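Local coordinates for protein Pre-mRNA splicing factor PRP8 (Cyanidioschyzon merolae, PDB 6NQI) that probably binds spliceosomal snRNAs and pre-mRNA introns as part of the splicing machinery, this chain being its RNase H-like domain, at residues G4-R8 with V152-S156; V27-W31 with M114-M120; K41-R45 with R128-R133; W140-W146 with P193-P197. All blocks are in the same frame, centred on the assembly; numbering follows the deposited sequence.

Interaction 1: G4-R8 with V152-S156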
# COMPACT_ATOMS: atom_id res chain seq x y z
N GLY A 4 13.67 -2.76 -11.04
CA GLY A 4 12.63 -3.76 -11.00
C GLY A 4 12.99 -4.96 -10.15
O GLY A 4 12.85 -6.10 -10.60
N ASP A 5 13.43 -4.70 -8.91
CA ASP A 5 13.98 -5.72 -8.02
C ASP A 5 13.16 -5.90 -6.76
O ASP A 5 13.61 -6.57 -5.82
CB ASP A 5 15.42 -5.39 -7.64
CG ASP A 5 16.33 -5.38 -8.83
OD1 ASP A 5 16.40 -6.41 -9.55
OD2 ASP A 5 16.95 -4.33 -9.06
N LEU A 6 11.97 -5.31 -6.72
CA LEU A 6 11.04 -5.55 -5.62
C LEU A 6 10.48 -6.96 -5.61
O LEU A 6 9.94 -7.40 -4.59
CB LEU A 6 9.90 -4.54 -5.69
CG LEU A 6 10.32 -3.12 -6.07
CD1 LEU A 6 9.11 -2.36 -6.60
CD2 LEU A 6 10.98 -2.42 -4.88
N TRP A 7 10.60 -7.71 -6.72
CA TRP A 7 10.19 -9.11 -6.71
C TRP A 7 11.22 -10.03 -6.05
O TRP A 7 10.92 -11.22 -5.86
CB TRP A 7 9.95 -9.60 -8.15
CG TRP A 7 11.24 -9.99 -8.87
CD1 TRP A 7 12.11 -9.18 -9.53
CD2 TRP A 7 11.78 -11.33 -9.00
NE1 TRP A 7 13.15 -9.91 -10.04
CE2 TRP A 7 12.97 -11.23 -9.72
CE3 TRP A 7 11.37 -12.60 -8.56
CZ2 TRP A 7 13.75 -12.35 -10.03
CZ3 TRP A 7 12.17 -13.71 -8.86
CH2 TRP A 7 13.34 -13.57 -9.58
N ARG A 8 12.41 -9.52 -5.68
CA ARG A 8 13.45 -10.36 -5.09
C ARG A 8 13.00 -11.02 -3.79
O ARG A 8 12.99 -12.25 -3.67
CB ARG A 8 14.70 -9.54 -4.80
CG ARG A 8 15.80 -9.54 -5.83
CD ARG A 8 15.33 -9.43 -7.25
NE ARG A 8 16.48 -9.45 -8.15
CZ ARG A 8 17.08 -10.56 -8.56
NH1 ARG A 8 16.65 -11.74 -8.14
NH2 ARG A 8 18.12 -10.48 -9.38
N VAL A 152 6.93 -13.61 -11.07
CA VAL A 152 6.67 -12.63 -10.02
C VAL A 152 7.11 -11.24 -10.46
O VAL A 152 6.43 -10.24 -10.17
CB VAL A 152 7.36 -13.06 -8.71
CG1 VAL A 152 7.30 -11.93 -7.69
CG2 VAL A 152 6.67 -14.30 -8.14
N TRP A 153 8.23 -11.13 -11.17
CA TRP A 153 8.71 -9.80 -11.55
C TRP A 153 7.75 -9.11 -12.52
O TRP A 153 7.61 -7.88 -12.46
CB TRP A 153 10.12 -9.86 -12.13
CG TRP A 153 10.37 -10.66 -13.40
CD1 TRP A 153 10.27 -10.21 -14.69
CD2 TRP A 153 10.83 -12.02 -13.50
NE1 TRP A 153 10.63 -11.20 -15.58
CE2 TRP A 153 10.97 -12.32 -14.87
CE3 TRP A 153 11.13 -13.02 -12.56
CZ2 TRP A 153 11.39 -13.57 -15.31
CZ3 TRP A 153 11.54 -14.25 -13.01
CH2 TRP A 153 11.67 -14.52 -14.37
N ILE A 154 7.07 -9.87 -13.39
CA ILE A 154 6.09 -9.29 -14.31
C ILE A 154 4.87 -8.77 -13.56
O ILE A 154 4.35 -7.70 -13.87
CB ILE A 154 5.69 -10.30 -15.40
CG1 ILE A 154 6.84 -10.49 -16.39
CG2 ILE A 154 4.50 -9.78 -16.17
CD1 ILE A 154 7.23 -9.20 -17.08
N ALA A 155 4.38 -9.54 -12.59
CA ALA A 155 3.24 -9.09 -11.78
C ALA A 155 3.59 -7.84 -11.00
O ALA A 155 2.81 -6.87 -10.95
CB ALA A 155 2.82 -10.20 -10.82
N SER A 156 4.78 -7.82 -10.41
CA SER A 156 5.25 -6.64 -9.69
C SER A 156 5.29 -5.43 -10.61
O SER A 156 4.78 -4.36 -10.27
CB SER A 156 6.65 -6.95 -9.13
OG SER A 156 7.31 -5.80 -8.66
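Trp7 packs on Trp153 in an edge-to-face aromatic pair that fastens the N-terminal loop of this RNase H-like domain to the first turn of helix 152-168. The six-membered ring of Trp153 turns its edge to the face of the Trp7 ring. The two centroids are 4.9 Å apart and the planes meet at 57°. Trp153 CE3 is the ring atom that comes down on that face. The CB of Trp153 covers the other end of the same face in a CH-pi contact, 3.5 Å from the centroid of the Trp7 five-membered ring. Its closest approach is to Trp7 CD1. Trp7 CG stands between its backbone N and carbonyl carbon (chi1 82°), and this turns the indole along the helix. Beside the ring, Val152 CG1 meets Trp7 CB at 3.6 Å. An alanine in place of Trp7 is likely to leave Trp153 without its aromatic partner and open a gap beside Val152.

The loop itself is shaped by a type I turn from Asp5 to Arg8. Arg8 CD lies over the opposite face of the Trp7 ring. The indole is thus held between the arginine chain and the helix. Leu6 O is hydrogen-bonded to Thr33 OG1, and both Leu6 and Ser156 touch Trp31. Within the turn, Arg8 NE and Asp5 OD1 form a salt bridge of 3.3 Å whose hydrogen bond is weak.

Interaction 2: V27-W31 with M114-M120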
# COMPACT_ATOMS: atom_id res chain seq x y z
N VAL A 27 -6.24 6.93 4.49
CA VAL A 27 -5.82 5.53 4.32
C VAL A 27 -4.30 5.46 4.47
O VAL A 27 -3.58 6.38 4.06
CB VAL A 27 -6.26 4.95 2.95
CG1 VAL A 27 -5.57 3.65 2.66
CG2 VAL A 27 -7.75 4.69 2.92
N ILE A 28 -3.81 4.38 5.06
CA ILE A 28 -2.40 4.00 5.03
C ILE A 28 -2.27 2.69 4.26
O ILE A 28 -2.98 1.71 4.55
CB ILE A 28 -1.81 3.87 6.44
CG1 ILE A 28 -1.83 5.21 7.16
CG2 ILE A 28 -0.36 3.23 6.37
CD1 ILE A 28 -1.34 5.16 8.57
N TRP A 29 -1.39 2.67 3.26
CA TRP A 29 -1.20 1.49 2.41
C TRP A 29 0.07 0.73 2.77
O TRP A 29 1.11 1.34 2.99
CB TRP A 29 -1.12 1.89 0.95
CG TRP A 29 -2.08 2.93 0.55
CD1 TRP A 29 -1.91 4.28 0.64
CD2 TRP A 29 -3.35 2.72 -0.05
NE1 TRP A 29 -3.02 4.92 0.14
CE2 TRP A 29 -3.91 3.98 -0.29
CE3 TRP A 29 -4.07 1.57 -0.42
CZ2 TRP A 29 -5.16 4.13 -0.87
CZ3 TRP A 29 -5.31 1.73 -0.99
CH2 TRP A 29 -5.85 3.00 -1.21
N ILE A 30 -0.01 -0.60 2.74
CA ILE A 30 1.18 -1.46 2.80
C ILE A 30 1.11 -2.48 1.66
O ILE A 30 0.27 -3.40 1.70
CB ILE A 30 1.32 -2.19 4.14
CG1 ILE A 30 1.45 -1.19 5.29
CG2 ILE A 30 2.53 -3.18 4.08
CD1 ILE A 30 1.56 -1.88 6.61
N TRP A 31 2.02 -2.37 0.70
CA TRP A 31 2.14 -3.30 -0.42
C TRP A 31 3.23 -4.32 -0.08
O TRP A 31 4.37 -3.94 0.22
CB TRP A 31 2.46 -2.55 -1.72
CG TRP A 31 2.85 -3.41 -2.89
CD1 TRP A 31 2.43 -4.68 -3.17
CD2 TRP A 31 3.76 -3.06 -3.95
NE1 TRP A 31 3.02 -5.15 -4.33
CE2 TRP A 31 3.84 -4.17 -4.82
CE3 TRP A 31 4.51 -1.92 -4.24
CZ2 TRP A 31 4.64 -4.16 -5.97
CZ3 TRP A 31 5.31 -1.92 -5.39
CH2 TRP A 31 5.36 -3.03 -6.23
N MET A 114 7.36 5.88 -5.74
CA MET A 114 6.27 4.97 -6.08
C MET A 114 4.92 5.50 -5.60
O MET A 114 4.68 5.56 -4.39
CB MET A 114 6.52 3.56 -5.54
CG MET A 114 7.82 2.93 -6.10
SD MET A 114 8.36 1.35 -5.40
CE MET A 114 9.18 1.83 -3.88
N PRO A 115 4.03 5.93 -6.52
CA PRO A 115 2.74 6.53 -6.11
C PRO A 115 1.71 5.47 -5.75
O PRO A 115 0.69 5.27 -6.41
CB PRO A 115 2.35 7.31 -7.36
CG PRO A 115 2.87 6.46 -8.47
CD PRO A 115 4.21 5.96 -7.98
N LEU A 116 2.00 4.78 -4.64
CA LEU A 116 1.10 3.77 -4.11
C LEU A 116 -0.20 4.40 -3.62
O LEU A 116 -1.28 3.78 -3.72
CB LEU A 116 1.81 3.00 -3.00
CG LEU A 116 1.07 1.90 -2.26
CD1 LEU A 116 0.73 0.79 -3.21
CD2 LEU A 116 1.95 1.38 -1.15
N GLN A 117 -0.13 5.63 -3.09
CA GLN A 117 -1.33 6.32 -2.63
C GLN A 117 -2.35 6.50 -3.75
O GLN A 117 -3.54 6.71 -3.48
CB GLN A 117 -1.00 7.70 -2.07
CG GLN A 117 -0.12 8.52 -3.00
CD GLN A 117 0.09 9.95 -2.53
OE1 GLN A 117 -0.56 10.41 -1.59
NE2 GLN A 117 0.99 10.66 -3.20
N ALA A 118 -1.91 6.46 -5.02
CA ALA A 118 -2.83 6.59 -6.13
C ALA A 118 -3.92 5.52 -6.12
O ALA A 118 -4.95 5.69 -6.78
CB ALA A 118 -2.06 6.58 -7.46
N LEU A 119 -3.74 4.45 -5.35
CA LEU A 119 -4.82 3.47 -5.25
C LEU A 119 -6.10 4.09 -4.69
O LEU A 119 -7.19 3.51 -4.86
CB LEU A 119 -4.40 2.29 -4.39
CG LEU A 119 -3.38 1.43 -5.10
CD1 LEU A 119 -2.94 0.26 -4.20
CD2 LEU A 119 -3.97 0.97 -6.42
N MET A 120 -6.00 5.26 -4.06
CA MET A 120 -7.18 5.97 -3.58
C MET A 120 -8.19 6.21 -4.69
O MET A 120 -9.35 6.49 -4.40
CB MET A 120 -6.76 7.32 -2.99
CG MET A 120 -7.77 7.94 -2.03
SD MET A 120 -7.98 6.86 -0.63
CE MET A 120 -9.63 6.21 -0.95
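Val27 meets the 3-10 segment within 114-120 at one end, where its CG2 packs on Met120 SD at 4.2 Å. Its other methyl, CG1, lies over the centre of one face of the Trp29 ring. Trp29 carries most of the contact. Its CG is anti to the carbonyl carbon (chi1 -41°), which lays the indole across the 3-10 backbone. Leu119 CB covers the face opposite Val27 in a CH-pi contact, 3.8 Å from the centroid of the six-membered ring. Met120 SD sits at the ring edge, 3.9 Å from Trp29 CZ2, as a Met-aromatic contact. Trp29 NE1 passes close to Gln117 CA, but its hydrogen bond goes to Thr18 OG1. At the root of the side chain, Leu116 CD2 touches Trp29 CB at 3.8 Å. The same methyl reaches Trp31 CB, at 4.0 Å, and bridges the two tryptophans. The far end of the Trp31 ring has Met114 SD near its plane.

Strand 24-32 lies between strands 11-21 and 37-43 in the sheet. Segment 114-120 packs on the face of strand 24-32 that carries Val27, Trp29 and Trp31. Ile125 of helix 123-130 also touches Trp29, while Phe159 of helix 152-168 meets the Trp31 ring.

Interaction 3: K41-R45 with R128-R133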
# COMPACT_ATOMS: atom_id res chain seq x y z
N LYS A 41 -5.35 0.28 5.56
CA LYS A 41 -5.74 0.69 6.90
C LYS A 41 -6.48 2.03 6.77
O LYS A 41 -5.86 3.06 6.52
CB LYS A 41 -4.51 0.79 7.80
CG LYS A 41 -4.80 1.42 9.14
CD LYS A 41 -5.59 0.48 10.06
CE LYS A 41 -5.64 1.05 11.49
NZ LYS A 41 -6.42 0.18 12.41
N ILE A 42 -7.80 2.00 6.94
CA ILE A 42 -8.59 3.23 6.86
C ILE A 42 -8.40 4.02 8.15
O ILE A 42 -8.62 3.49 9.24
CB ILE A 42 -10.07 2.92 6.60
CG1 ILE A 42 -10.20 1.99 5.38
CG2 ILE A 42 -10.84 4.19 6.39
CD1 ILE A 42 -11.59 1.45 5.12
N VAL A 43 -7.93 5.27 8.04
CA VAL A 43 -7.73 6.18 9.17
C VAL A 43 -8.97 7.07 9.30
O VAL A 43 -9.23 7.93 8.45
CB VAL A 43 -6.47 7.03 8.97
CG1 VAL A 43 -6.33 8.06 10.10
CG2 VAL A 43 -5.23 6.14 8.89
N HIS A 44 -9.75 6.87 10.37
CA HIS A 44 -11.00 7.59 10.50
C HIS A 44 -10.79 9.07 10.78
O HIS A 44 -9.78 9.47 11.37
CB HIS A 44 -11.85 6.97 11.59
CG HIS A 44 -13.31 7.18 11.38
ND1 HIS A 44 -14.01 8.24 11.92
CD2 HIS A 44 -14.21 6.47 10.65
CE1 HIS A 44 -15.27 8.16 11.54
NE2 HIS A 44 -15.42 7.10 10.77
N ARG A 45 -11.78 9.88 10.40
CA ARG A 45 -11.66 11.32 10.60
C ARG A 45 -11.55 11.71 12.06
O ARG A 45 -10.94 12.75 12.35
CB ARG A 45 -12.88 12.06 10.04
CG ARG A 45 -12.95 12.29 8.58
CD ARG A 45 -14.39 12.58 8.23
NE ARG A 45 -15.16 11.40 8.58
CZ ARG A 45 -16.46 11.25 8.40
NH1 ARG A 45 -17.20 12.23 7.88
NH2 ARG A 45 -17.03 10.10 8.76
N ARG A 128 -15.33 1.75 0.03
CA ARG A 128 -15.22 1.14 1.35
C ARG A 128 -14.64 2.12 2.35
O ARG A 128 -14.97 2.07 3.54
CB ARG A 128 -14.38 -0.13 1.29
CG ARG A 128 -14.31 -0.89 2.60
CD ARG A 128 -13.36 -2.07 2.45
NE ARG A 128 -13.40 -3.04 3.55
CZ ARG A 128 -13.71 -4.33 3.40
NH1 ARG A 128 -14.03 -4.81 2.20
NH2 ARG A 128 -13.70 -5.14 4.46
N THR A 129 -13.83 3.07 1.88
CA THR A 129 -13.14 3.99 2.78
C THR A 129 -14.07 5.04 3.35
O THR A 129 -14.11 5.23 4.57
CB THR A 129 -11.98 4.68 2.06
OG1 THR A 129 -10.99 3.72 1.69
CG2 THR A 129 -11.38 5.77 2.93
N GLN A 130 -14.81 5.74 2.50
CA GLN A 130 -15.64 6.83 3.02
C GLN A 130 -16.74 6.33 3.94
O GLN A 130 -17.03 6.96 4.96
CB GLN A 130 -16.23 7.65 1.89
CG GLN A 130 -15.18 8.52 1.25
CD GLN A 130 -15.75 9.37 0.15
OE1 GLN A 130 -16.80 10.01 0.31
NE2 GLN A 130 -15.06 9.38 -0.99
N THR A 131 -17.34 5.19 3.63
CA THR A 131 -18.43 4.65 4.43
C THR A 131 -17.95 3.98 5.72
O THR A 131 -18.79 3.51 6.49
CB THR A 131 -19.22 3.63 3.60
OG1 THR A 131 -18.29 2.74 2.93
CG2 THR A 131 -20.13 4.33 2.57
N ALA A 132 -16.65 3.93 5.97
CA ALA A 132 -16.14 3.28 7.17
C ALA A 132 -16.56 4.05 8.43
O ALA A 132 -16.63 5.28 8.45
CB ALA A 132 -14.61 3.17 7.11
N ARG A 133 -16.81 3.30 9.51
CA ARG A 133 -17.18 3.88 10.78
C ARG A 133 -16.11 3.73 11.85
O ARG A 133 -16.14 4.47 12.84
CB ARG A 133 -18.49 3.24 11.29
CG ARG A 133 -19.66 3.41 10.33
CD ARG A 133 -21.02 3.05 10.92
NE ARG A 133 -21.21 1.63 11.21
CZ ARG A 133 -21.74 0.75 10.36
NH1 ARG A 133 -22.11 1.14 9.14
NH2 ARG A 133 -21.89 -0.51 10.72
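Ile42 of strand 37-43 packs on Thr129 and Ala132 at the end of helix 123-130. From CB, the CG2 branch runs anti to the backbone N and meets Thr129 CG2 at 3.8 Å. It also touches Ala132 CB, at 4.0 Å. The other branch begins at CG1, which passes Thr129 OG1. That hydroxyl is hydrogen-bonded to Ile125 O, one turn back in the helix. At the tip, CD1 reaches the helix backbone, 3.8 Å from Thr129 CA and equally near Arg128 O. The isoleucine thus lies against the last helical turn and Ala132 in the loop that follows.

His44 adds the polar part. Its NE2 gives a weak, bent bond of 3.2 Å to Ala132 O, with an angle of 129° at the hydrogen. This carbonyl lies at the ring edge, in plane, and Arg133 O sits over a face. ND1 has a weak bond to the backbone of Thr46. A leucine here would probably cost Ala132 O the bond from NE2 and leave residues 131-133 freer to shift. Asn25 ND2 binds Thr129 O and, weakly, Ala132 O. The contact is sheet-to-helix packing in the RNase H-like fold: the C-terminal end of helix 123-130 packs beside the end of strand 37-43, an inner strand of the sheet.

Interaction 4: W140-W146 with P193-P197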
# COMPACT_ATOMS: atom_id res chain seq x y z
N TRP A 140 -6.30 -6.94 0.64
CA TRP A 140 -6.64 -7.23 -0.75
C TRP A 140 -5.48 -7.97 -1.39
O TRP A 140 -4.35 -7.94 -0.89
CB TRP A 140 -6.94 -5.93 -1.52
CG TRP A 140 -8.00 -5.10 -0.85
CD1 TRP A 140 -7.91 -4.46 0.35
CD2 TRP A 140 -9.33 -4.85 -1.33
NE1 TRP A 140 -9.08 -3.82 0.63
CE2 TRP A 140 -9.97 -4.05 -0.38
CE3 TRP A 140 -10.03 -5.22 -2.48
CZ2 TRP A 140 -11.29 -3.60 -0.54
CZ3 TRP A 140 -11.33 -4.79 -2.64
CH2 TRP A 140 -11.94 -3.99 -1.68
N SER A 141 -5.74 -8.68 -2.47
CA SER A 141 -4.66 -9.32 -3.22
C SER A 141 -4.33 -8.43 -4.41
O SER A 141 -5.09 -8.36 -5.37
CB SER A 141 -5.04 -10.74 -3.65
OG SER A 141 -5.64 -10.75 -4.92
N GLY A 142 -3.21 -7.72 -4.33
CA GLY A 142 -2.84 -6.79 -5.37
C GLY A 142 -2.35 -7.41 -6.67
O GLY A 142 -2.24 -6.68 -7.66
N TYR A 143 -2.09 -8.71 -6.70
CA TYR A 143 -1.66 -9.39 -7.91
C TYR A 143 -2.76 -10.29 -8.48
O TYR A 143 -2.48 -11.10 -9.37
CB TYR A 143 -0.38 -10.22 -7.69
CG TYR A 143 0.85 -9.40 -7.36
CD1 TYR A 143 0.84 -8.03 -7.54
CD2 TYR A 143 2.03 -10.01 -6.91
CE1 TYR A 143 1.95 -7.28 -7.25
CE2 TYR A 143 3.17 -9.25 -6.63
CZ TYR A 143 3.12 -7.89 -6.80
OH TYR A 143 4.20 -7.11 -6.52
N ALA A 144 -3.98 -10.18 -7.96
CA ALA A 144 -5.11 -10.92 -8.51
C ALA A 144 -4.75 -12.38 -8.63
O ALA A 144 -4.42 -13.03 -7.63
CB ALA A 144 -5.49 -10.36 -9.89
N ASP A 145 -4.73 -12.87 -9.87
CA ASP A 145 -4.29 -14.21 -10.22
C ASP A 145 -3.13 -14.16 -11.20
O ASP A 145 -2.96 -15.07 -12.00
CB ASP A 145 -5.44 -15.00 -10.86
CG ASP A 145 -5.92 -14.37 -12.16
OD1 ASP A 145 -6.27 -15.12 -13.11
OD2 ASP A 145 -5.93 -13.12 -12.24
N TRP A 146 -2.35 -13.08 -11.17
CA TRP A 146 -1.27 -12.96 -12.15
C TRP A 146 -0.21 -14.04 -11.97
O TRP A 146 0.27 -14.62 -12.96
CB TRP A 146 -0.64 -11.56 -12.09
CG TRP A 146 -1.62 -10.45 -12.28
CD1 TRP A 146 -2.90 -10.54 -12.78
CD2 TRP A 146 -1.39 -9.06 -12.04
NE1 TRP A 146 -3.48 -9.30 -12.82
CE2 TRP A 146 -2.58 -8.37 -12.37
CE3 TRP A 146 -0.29 -8.33 -11.55
CZ2 TRP A 146 -2.70 -6.99 -12.24
CZ3 TRP A 146 -0.41 -6.96 -11.41
CH2 TRP A 146 -1.61 -6.30 -11.76
N PRO A 193 -10.35 -10.31 -1.28
CA PRO A 193 -10.88 -9.65 -2.49
C PRO A 193 -9.77 -9.23 -3.45
O PRO A 193 -8.69 -8.79 -3.04
CB PRO A 193 -11.63 -8.43 -1.93
CG PRO A 193 -10.95 -8.12 -0.65
CD PRO A 193 -10.46 -9.43 -0.09
N TRP A 194 -10.04 -9.39 -4.76
CA TRP A 194 -9.08 -8.94 -5.75
C TRP A 194 -9.25 -7.45 -5.98
O TRP A 194 -10.36 -6.94 -6.11
CB TRP A 194 -9.24 -9.67 -7.09
CG TRP A 194 -8.94 -11.16 -7.07
CD1 TRP A 194 -8.69 -11.94 -5.97
CD2 TRP A 194 -8.90 -12.05 -8.21
NE1 TRP A 194 -8.49 -13.25 -6.36
CE2 TRP A 194 -8.62 -13.34 -7.72
CE3 TRP A 194 -9.08 -11.88 -9.58
CZ2 TRP A 194 -8.51 -14.46 -8.56
CZ3 TRP A 194 -8.98 -12.98 -10.42
CH2 TRP A 194 -8.69 -14.25 -9.90
N LEU A 195 -8.12 -6.77 -6.09
CA LEU A 195 -8.09 -5.34 -6.35
C LEU A 195 -8.43 -5.03 -7.80
O LEU A 195 -8.81 -3.89 -8.10
CB LEU A 195 -6.71 -4.83 -5.96
CG LEU A 195 -6.35 -3.37 -5.90
CD1 LEU A 195 -6.81 -2.82 -4.56
CD2 LEU A 195 -4.85 -3.22 -6.05
N TRP A 196 -8.21 -5.98 -8.72
CA TRP A 196 -8.43 -5.89 -10.15
C TRP A 196 -9.48 -6.86 -10.67
O TRP A 196 -9.72 -7.91 -10.07
CB TRP A 196 -7.11 -6.17 -10.87
CG TRP A 196 -6.04 -5.38 -10.27
CD1 TRP A 196 -5.05 -5.84 -9.44
CD2 TRP A 196 -5.85 -3.98 -10.40
NE1 TRP A 196 -4.24 -4.80 -9.08
CE2 TRP A 196 -4.70 -3.64 -9.64
CE3 TRP A 196 -6.52 -2.97 -11.09
CZ2 TRP A 196 -4.22 -2.34 -9.56
CZ3 TRP A 196 -6.03 -1.68 -11.01
CH2 TRP A 196 -4.90 -1.37 -10.26
N PRO A 197 -10.09 -6.56 -11.82
CA PRO A 197 -11.05 -7.49 -12.42
C PRO A 197 -10.37 -8.73 -12.97
O PRO A 197 -9.18 -8.73 -13.30
CB PRO A 197 -11.68 -6.66 -13.55
CG PRO A 197 -10.60 -5.72 -13.94
CD PRO A 197 -9.93 -5.35 -12.65
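Trp140 and Trp196 both hold CG anti to the carbonyl carbon (chi1 -54° and -48°), which lays Trp140 against Pro193 and sets Trp196 beside Trp146. The two segments meet at a single beta bridge, Ser141 with Trp194, which ties the loop 193-197 to the end of edge strand 137-141 of the RNase H-like sheet. Ser141 N gives a nearly straight bond of 3.0 Å to Pro193 O. The return bond, Leu195 N to Ser141 O, is weak.

Pro193 CG sits over one face of the Trp140 ring, 3.8 Å from the centroid of its six-membered ring, as a CH-pi contact. Leu195 touches Leu38 of the sheet and Ile125. Trp194 lies against the two overlapping turns of 141-146 (type I, then type II'). Ala144 CA is over the face of its five-membered ring. Asp145 CB touches Trp194 CH2 at 3.5 Å, and the Asp145 carboxylate and the Trp194 ring are turned only 18° from parallel.

Trp146 and Trp196 are nearly parallel but slid apart, so they barely overlap. Trp146 also has Arg158 as a cation-pi partner and Trp204 edge-to-face. Trp196 NE1 closes the contact with a weak bond of 3.1 Å to Gly142 O, which lies in the plane of the indole.

Interaction 2 is the buried centre of the set, its centre about 4 Å from the centre of the chain, and is almost wholly apolar. Interaction 1 is a surface contact built on an aromatic pair. Interactions 3 and 4 are partly buried and add polar ties to their packing. Only interaction 4 has backbone bonds between its segments. Interactions 2, 3 and 4 all reach the same sheet, through strands 24-32, 37-43 and 137-141. Interactions 1 and 3 lie on opposite sides of the chain's centre, about 30 Å apart between centres. Interaction 1 joins the core through Leu6 CD1, 3.8 Å from Trp31 CH2. Arg128 CD, 4.0 Å from Trp140 CZ2, connects interactions 3 and 4.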